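Local atomic coordinates of glycerol trinitrate reductase (PDB entry 5EPD), a protein that belongs to the Old Yellow Enzyme family and probably acts as an FMN-dependent oxidoreductase on xenobiotics such as glycerol trinitrate. Residues A141-R146 with N212-T217; L202-A207 with T265-I270. One frame throughout, in Å; residues are numbered along the deposited sequence.

Interaction 1 (A141-R146 with N212-T217)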
loop_
_atom_site.group_PDB
_atom_site.type_symbol
_atom_site.label_atom_id
_atom_site.label_comp_id
_atom_site.label_asym_id
_atom_site.label_seq_id
_atom_site.Cartn_x
_atom_site.Cartn_y
_atom_site.Cartn_z
ATOM N N ALA A 141 -10.204 -15.904 3.181
ATOM C CA ALA A 141 -9.090 -15.907 4.115
ATOM C C ALA A 141 -8.416 -17.283 4.056
ATOM O O ALA A 141 -9.022 -18.245 3.563
ATOM C CB ALA A 141 -9.621 -15.641 5.511
ATOM N N PRO A 142 -7.175 -17.395 4.574
ATOM C CA PRO A 142 -6.529 -18.719 4.613
ATOM C C PRO A 142 -7.258 -19.727 5.543
ATOM O O PRO A 142 -7.366 -20.902 5.209
ATOM C CB PRO A 142 -5.116 -18.403 5.147
ATOM C CG PRO A 142 -5.271 -17.135 5.931
ATOM C CD PRO A 142 -6.336 -16.351 5.192
ATOM N N SER A 143 -7.747 -19.250 6.692
ATOM C CA SER A 143 -8.483 -20.057 7.649
ATOM C C SER A 143 -9.698 -19.252 8.073
ATOM O O SER A 143 -9.682 -18.017 8.020
ATOM C CB SER A 143 -7.604 -20.357 8.857
ATOM O OG SER A 143 -6.377 -20.937 8.442
ATOM N N ALA A 144 -10.760 -19.952 8.468
ATOM C CA ALA A 144 -12.016 -19.322 8.910
ATOM C C ALA A 144 -11.887 -18.808 10.355
ATOM O O ALA A 144 -12.389 -19.420 11.292
ATOM C CB ALA A 144 -13.175 -20.314 8.778
ATOM N N ILE A 145 -11.155 -17.706 10.526
ATOM C CA ILE A 145 -10.990 -17.051 11.826
ATOM C C ILE A 145 -11.263 -15.574 11.558
ATOM O O ILE A 145 -10.549 -14.944 10.777
ATOM C CB ILE A 145 -9.558 -17.184 12.396
ATOM C CG1 ILE A 145 -9.058 -18.633 12.354
ATOM C CG2 ILE A 145 -9.503 -16.636 13.819
ATOM C CD1 ILE A 145 -7.543 -18.778 12.390
ATOM N N ARG A 146 -12.310 -15.039 12.178
ATOM C CA ARG A 146 -12.662 -13.632 12.051
ATOM C C ARG A 146 -11.545 -12.763 12.617
ATOM O O ARG A 146 -10.882 -13.135 13.592
ATOM C CB ARG A 146 -13.938 -13.340 12.834
ATOM C CG ARG A 146 -14.696 -12.138 12.309
ATOM C CD ARG A 146 -16.001 -11.934 13.057
ATOM N NE ARG A 146 -15.883 -10.929 14.111
ATOM C CZ ARG A 146 -15.727 -11.166 15.412
ATOM N NH1 ARG A 146 -15.653 -12.405 15.886
ATOM N NH2 ARG A 146 -15.634 -10.130 16.248
ATOM N N ASN A 212 -3.130 -17.975 9.970
ATOM C CA ASN A 212 -3.044 -19.098 9.040
ATOM C C ASN A 212 -2.943 -20.415 9.797
ATOM O O ASN A 212 -1.862 -20.793 10.269
ATOM C CB ASN A 212 -1.874 -18.940 8.067
ATOM C CG ASN A 212 -1.858 -20.019 6.989
ATOM O OD1 ASN A 212 -2.441 -21.105 7.139
ATOM N ND2 ASN A 212 -1.179 -19.728 5.898
ATOM N N MET A 213 -4.078 -21.101 9.908
ATOM C CA MET A 213 -4.127 -22.413 10.552
ATOM C C MET A 213 -4.168 -23.583 9.535
ATOM O O MET A 213 -4.343 -24.724 9.922
ATOM C CB MET A 213 -5.303 -22.482 11.565
ATOM C CG MET A 213 -4.895 -22.405 13.050
ATOM S SD MET A 213 -5.218 -20.839 13.924
ATOM C CE MET A 213 -4.062 -20.924 15.304
ATOM N N ARG A 214 -3.945 -23.310 8.252
ATOM C CA ARG A 214 -3.958 -24.354 7.233
ATOM C C ARG A 214 -2.885 -25.447 7.439
ATOM O O ARG A 214 -1.810 -25.220 8.024
ATOM C CB ARG A 214 -3.725 -23.750 5.855
ATOM C CG ARG A 214 -4.707 -22.673 5.416
ATOM C CD ARG A 214 -4.204 -22.019 4.138
ATOM N NE ARG A 214 -4.545 -22.830 2.967
ATOM C CZ ARG A 214 -5.739 -22.834 2.370
ATOM N NH1 ARG A 214 -6.716 -22.048 2.809
ATOM N NH2 ARG A 214 -5.950 -23.603 1.309
ATOM N N THR A 215 -3.181 -26.628 6.906
ATOM C CA THR A 215 -2.276 -27.791 6.973
ATOM C C THR A 215 -1.855 -28.293 5.595
ATOM O O THR A 215 -1.186 -29.328 5.498
ATOM C CB THR A 215 -2.985 -28.968 7.648
ATOM O OG1 THR A 215 -4.132 -29.329 6.855
ATOM C CG2 THR A 215 -3.421 -28.585 9.078
ATOM N N ASP A 216 -2.287 -27.588 4.544
ATOM C CA ASP A 216 -1.904 -27.898 3.163
ATOM C C ASP A 216 -0.622 -27.135 2.859
ATOM O O ASP A 216 0.040 -26.687 3.795
ATOM C CB ASP A 216 -3.045 -27.575 2.194
ATOM C CG ASP A 216 -3.338 -26.065 2.058
ATOM O OD1 ASP A 216 -2.532 -25.194 2.465
ATOM O OD2 ASP A 216 -4.407 -25.761 1.502
ATOM N N THR A 217 -0.271 -26.982 1.578
ATOM C CA THR A 217 1.025 -26.403 1.191
ATOM C C THR A 217 1.152 -24.891 1.423
ATOM O O THR A 217 2.257 -24.333 1.306
ATOM C CB THR A 217 1.383 -26.683 -0.296
ATOM O OG1 THR A 217 0.241 -26.458 -1.127
ATOM C CG2 THR A 217 1.871 -28.122 -0.485
#
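R214 NH1 reaches two carbonyl oxygens, P142 O across the contact at 2.7 Å and L166 O outside it. The P142 bond lands on a lone pair in the carbonyl plane, although the oxygen sits 17° out of the guanidinium plane. The chain of R214 bends at its third torsion (chi3 82°), turning NE and NH2 toward D216, which takes them side-on: NE meets OD1 at 3.1 Å and NH2 meets OD2 at 2.7 Å, on the syn lone pair of OD2. Held by this salt bridge on one side and by carbonyls on NH1, the group has little freedom to rotate. Its aliphatic stem also packs, with R214 CD 3.9 Å from P142 CB.

The second polar link is S143 OG, which accepts M213 N at 2.7 Å. The serine hydroxyl lies beside its own backbone N (chi1 -54°) and points into the turn opposite. That turn is an Asx turn, in which N212 OD1 accepts R214 N at 2.9 Å while the amide ND2 goes to Y218 O and F206 O. Consecutive backbone N-H groups, those of M213 and R214, are thus taken by two side-chain oxygens. Toward the more open side, I145 CD1 touches M213 SD at 3.5 Å, the two side chains crossing at about a right angle.

The contact joins two loops of the TIM barrel. The first runs from strand 140-141 to strand 150-153, the second from helix 202-207 to helix 222-225, and P142 and R214 both rest on F206 of helix 202-207.

Interaction 2 (L202-A207 with T265-I270)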
loop_
_atom_site.group_PDB
_atom_site.type_symbol
_atom_site.label_atom_id
_atom_site.label_comp_id
_atom_site.label_asym_id
_atom_site.label_seq_id
_atom_site.Cartn_x
_atom_site.Cartn_y
_atom_site.Cartn_z
ATOM N N LEU A 202 -4.848 -9.928 2.983
ATOM C CA LEU A 202 -4.847 -11.345 2.582
ATOM C C LEU A 202 -3.479 -11.998 2.710
ATOM O O LEU A 202 -3.323 -13.083 3.332
ATOM C CB LEU A 202 -5.344 -11.526 1.142
ATOM C CG LEU A 202 -5.470 -12.980 0.657
ATOM C CD1 LEU A 202 -6.464 -13.786 1.487
ATOM C CD2 LEU A 202 -5.879 -13.047 -0.804
ATOM N N LEU A 203 -2.487 -11.347 2.126
ATOM C CA LEU A 203 -1.206 -12.009 1.966
ATOM C C LEU A 203 -0.505 -12.157 3.315
ATOM O O LEU A 203 0.225 -13.129 3.508
ATOM C CB LEU A 203 -0.323 -11.274 0.945
ATOM C CG LEU A 203 -0.970 -10.950 -0.415
ATOM C CD1 LEU A 203 -0.015 -10.212 -1.359
ATOM C CD2 LEU A 203 -1.517 -12.226 -1.053
ATOM N N GLU A 204 -0.715 -11.196 4.230
ATOM C CA GLU A 204 -0.159 -11.266 5.582
ATOM C C GLU A 204 -0.951 -12.288 6.422
ATOM O O GLU A 204 -0.387 -12.955 7.324
ATOM C CB GLU A 204 -0.154 -9.894 6.288
ATOM C CG GLU A 204 0.479 -9.956 7.694
ATOM C CD GLU A 204 0.454 -8.644 8.485
ATOM O OE1 GLU A 204 -0.625 -8.244 8.992
ATOM O OE2 GLU A 204 1.535 -8.040 8.651
ATOM N N GLN A 205 -2.245 -12.430 6.137
ATOM C CA GLN A 205 -3.049 -13.411 6.847
ATOM C C GLN A 205 -2.428 -14.786 6.632
ATOM O O GLN A 205 -2.430 -15.604 7.530
ATOM C CB GLN A 205 -4.492 -13.425 6.353
ATOM C CG GLN A 205 -5.364 -12.319 6.903
ATOM C CD GLN A 205 -6.480 -11.963 5.942
ATOM O OE1 GLN A 205 -7.164 -12.847 5.399
ATOM N NE2 GLN A 205 -6.675 -10.669 5.722
ATOM N N PHE A 206 -1.922 -15.015 5.418
ATOM C CA PHE A 206 -1.258 -16.266 5.063
ATOM C C PHE A 206 0.115 -16.370 5.721
ATOM O O PHE A 206 0.475 -17.439 6.209
ATOM C CB PHE A 206 -1.103 -16.397 3.526
ATOM C CG PHE A 206 -2.265 -17.078 2.839
ATOM C CD1 PHE A 206 -3.396 -16.361 2.474
ATOM C CD2 PHE A 206 -2.222 -18.446 2.551
ATOM C CE1 PHE A 206 -4.459 -16.980 1.831
ATOM C CE2 PHE A 206 -3.292 -19.071 1.915
ATOM C CZ PHE A 206 -4.408 -18.337 1.542
ATOM N N ALA A 207 0.867 -15.269 5.693
ATOM C CA ALA A 207 2.204 -15.205 6.239
ATOM C C ALA A 207 2.316 -15.424 7.767
ATOM O O ALA A 207 3.277 -16.038 8.248
ATOM C CB ALA A 207 2.832 -13.866 5.864
ATOM N N THR A 265 12.197 -14.970 11.942
ATOM C CA THR A 265 12.378 -16.123 11.061
ATOM C C THR A 265 11.495 -15.980 9.825
ATOM O O THR A 265 11.938 -16.197 8.690
ATOM C CB THR A 265 12.009 -17.441 11.782
ATOM O OG1 THR A 265 12.774 -17.548 12.994
ATOM C CG2 THR A 265 12.284 -18.645 10.887
ATOM N N GLN A 266 10.240 -15.606 10.062
ATOM C CA GLN A 266 9.250 -15.495 8.993
ATOM C C GLN A 266 9.703 -14.490 7.943
ATOM O O GLN A 266 9.593 -14.767 6.722
ATOM C CB GLN A 266 7.883 -15.094 9.561
ATOM C CG GLN A 266 6.726 -15.144 8.563
ATOM C CD GLN A 266 6.449 -16.534 8.008
ATOM O OE1 GLN A 266 5.908 -17.418 8.709
ATOM N NE2 GLN A 266 6.796 -16.739 6.728
ATOM N N TYR A 267 10.204 -13.330 8.400
ATOM C CA TYR A 267 10.451 -12.192 7.473
ATOM C C TYR A 267 11.878 -12.129 6.939
ATOM O O TYR A 267 12.105 -11.528 5.888
ATOM C CB TYR A 267 9.967 -10.853 8.063
ATOM C CG TYR A 267 8.461 -10.700 7.920
ATOM C CD1 TYR A 267 7.597 -11.255 8.866
ATOM C CD2 TYR A 267 7.903 -10.047 6.824
ATOM C CE1 TYR A 267 6.221 -11.176 8.721
ATOM C CE2 TYR A 267 6.522 -9.950 6.670
ATOM C CZ TYR A 267 5.688 -10.522 7.623
ATOM O OH TYR A 267 4.326 -10.458 7.505
ATOM N N ASP A 268 12.825 -12.758 7.647
ATOM C CA ASP A 268 14.153 -13.038 7.080
ATOM C C ASP A 268 14.003 -13.956 5.863
ATOM O O ASP A 268 14.640 -13.727 4.818
ATOM C CB ASP A 268 15.060 -13.750 8.090
ATOM C CG ASP A 268 15.550 -12.846 9.181
ATOM O OD1 ASP A 268 15.427 -11.605 9.065
ATOM O OD2 ASP A 268 16.074 -13.388 10.168
ATOM N N TYR A 269 13.177 -14.999 6.020
ATOM C CA TYR A 269 12.862 -15.913 4.913
ATOM C C TYR A 269 12.239 -15.193 3.708
ATOM O O TYR A 269 12.752 -15.276 2.576
ATOM C CB TYR A 269 11.916 -17.041 5.367
ATOM C CG TYR A 269 11.587 -17.972 4.212
ATOM C CD1 TYR A 269 12.514 -18.921 3.786
ATOM C CD2 TYR A 269 10.378 -17.864 3.501
ATOM C CE1 TYR A 269 12.248 -19.767 2.714
ATOM C CE2 TYR A 269 10.100 -18.709 2.421
ATOM C CZ TYR A 269 11.041 -19.666 2.030
ATOM O OH TYR A 269 10.813 -20.537 0.968
ATOM N N ILE A 270 11.126 -14.496 3.974
ATOM C CA ILE A 270 10.397 -13.726 2.951
ATOM C C ILE A 270 11.305 -12.726 2.231
ATOM O O ILE A 270 11.267 -12.633 1.004
ATOM C CB ILE A 270 9.143 -13.013 3.541
ATOM C CG1 ILE A 270 8.009 -14.031 3.717
ATOM C CG2 ILE A 270 8.654 -11.879 2.628
ATOM C CD1 ILE A 270 7.040 -13.697 4.834
HETATM O O HOH W 1 3.406 -8.204 6.581
#
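A207 and E204, on a short helix of the TIM barrel, face Q266, Y267 and I270 of helix 263-276, which leads from barrel strand 245-249 to strand 281-284. The axes of the two short segments stay 12.4 Å apart at an angle of 120°, so side chains mainly fill the buried interface, and A207 O is the one backbone atom they reach. A207 CB points into it, 4.1 Å from Y267 OH and 4.3 Å from I270 CD1, while M229 of helix 227-240 packs against the same alanine. Within its own helix, I270 CD1 lies over one face of the Y267 ring, offset toward the rim.

Q266 OE1 comes to 3.0 Å from A207 O; both are acceptors, so the approach is probably unfavourable. What positions the amide lies outside: R225 NE donates to OE1, and NE2 donates to V222 O.

The polar link is indirect. E204 stretches out with CG anti to the backbone N (chi1 -178°), its carboxylate plane nearly perpendicular to the Y267 ring, and K208 pairs with OE2 in a salt bridge. One water joins the two side chains, accepting from Y267 OH at 2.6 Å and donating to E204 OE2 at 2.8 Å.

Read from the N terminus, the segments come as 141-146, 202-207, 212-217 and 265-270, so the two contacts cross. Interaction 1 closes a span that holds helix 171-187, barrel strand 193-196 and helix 202-207. Interaction 2 starts inside that span and closes a second one, carrying helices 222-225 and 227-240 and strand 245-249. Their centres are 13 Å apart, and they touch where helix 202-207 ends: besides the bond from N212 to F206, P142 CG packs 3.6 Å from Q205 O. Helix 202-207, part of the crossover after strand 193-196, thus lies between the excursion after strand 117-122 and helix 263-276 of the crossover after strand 245-249.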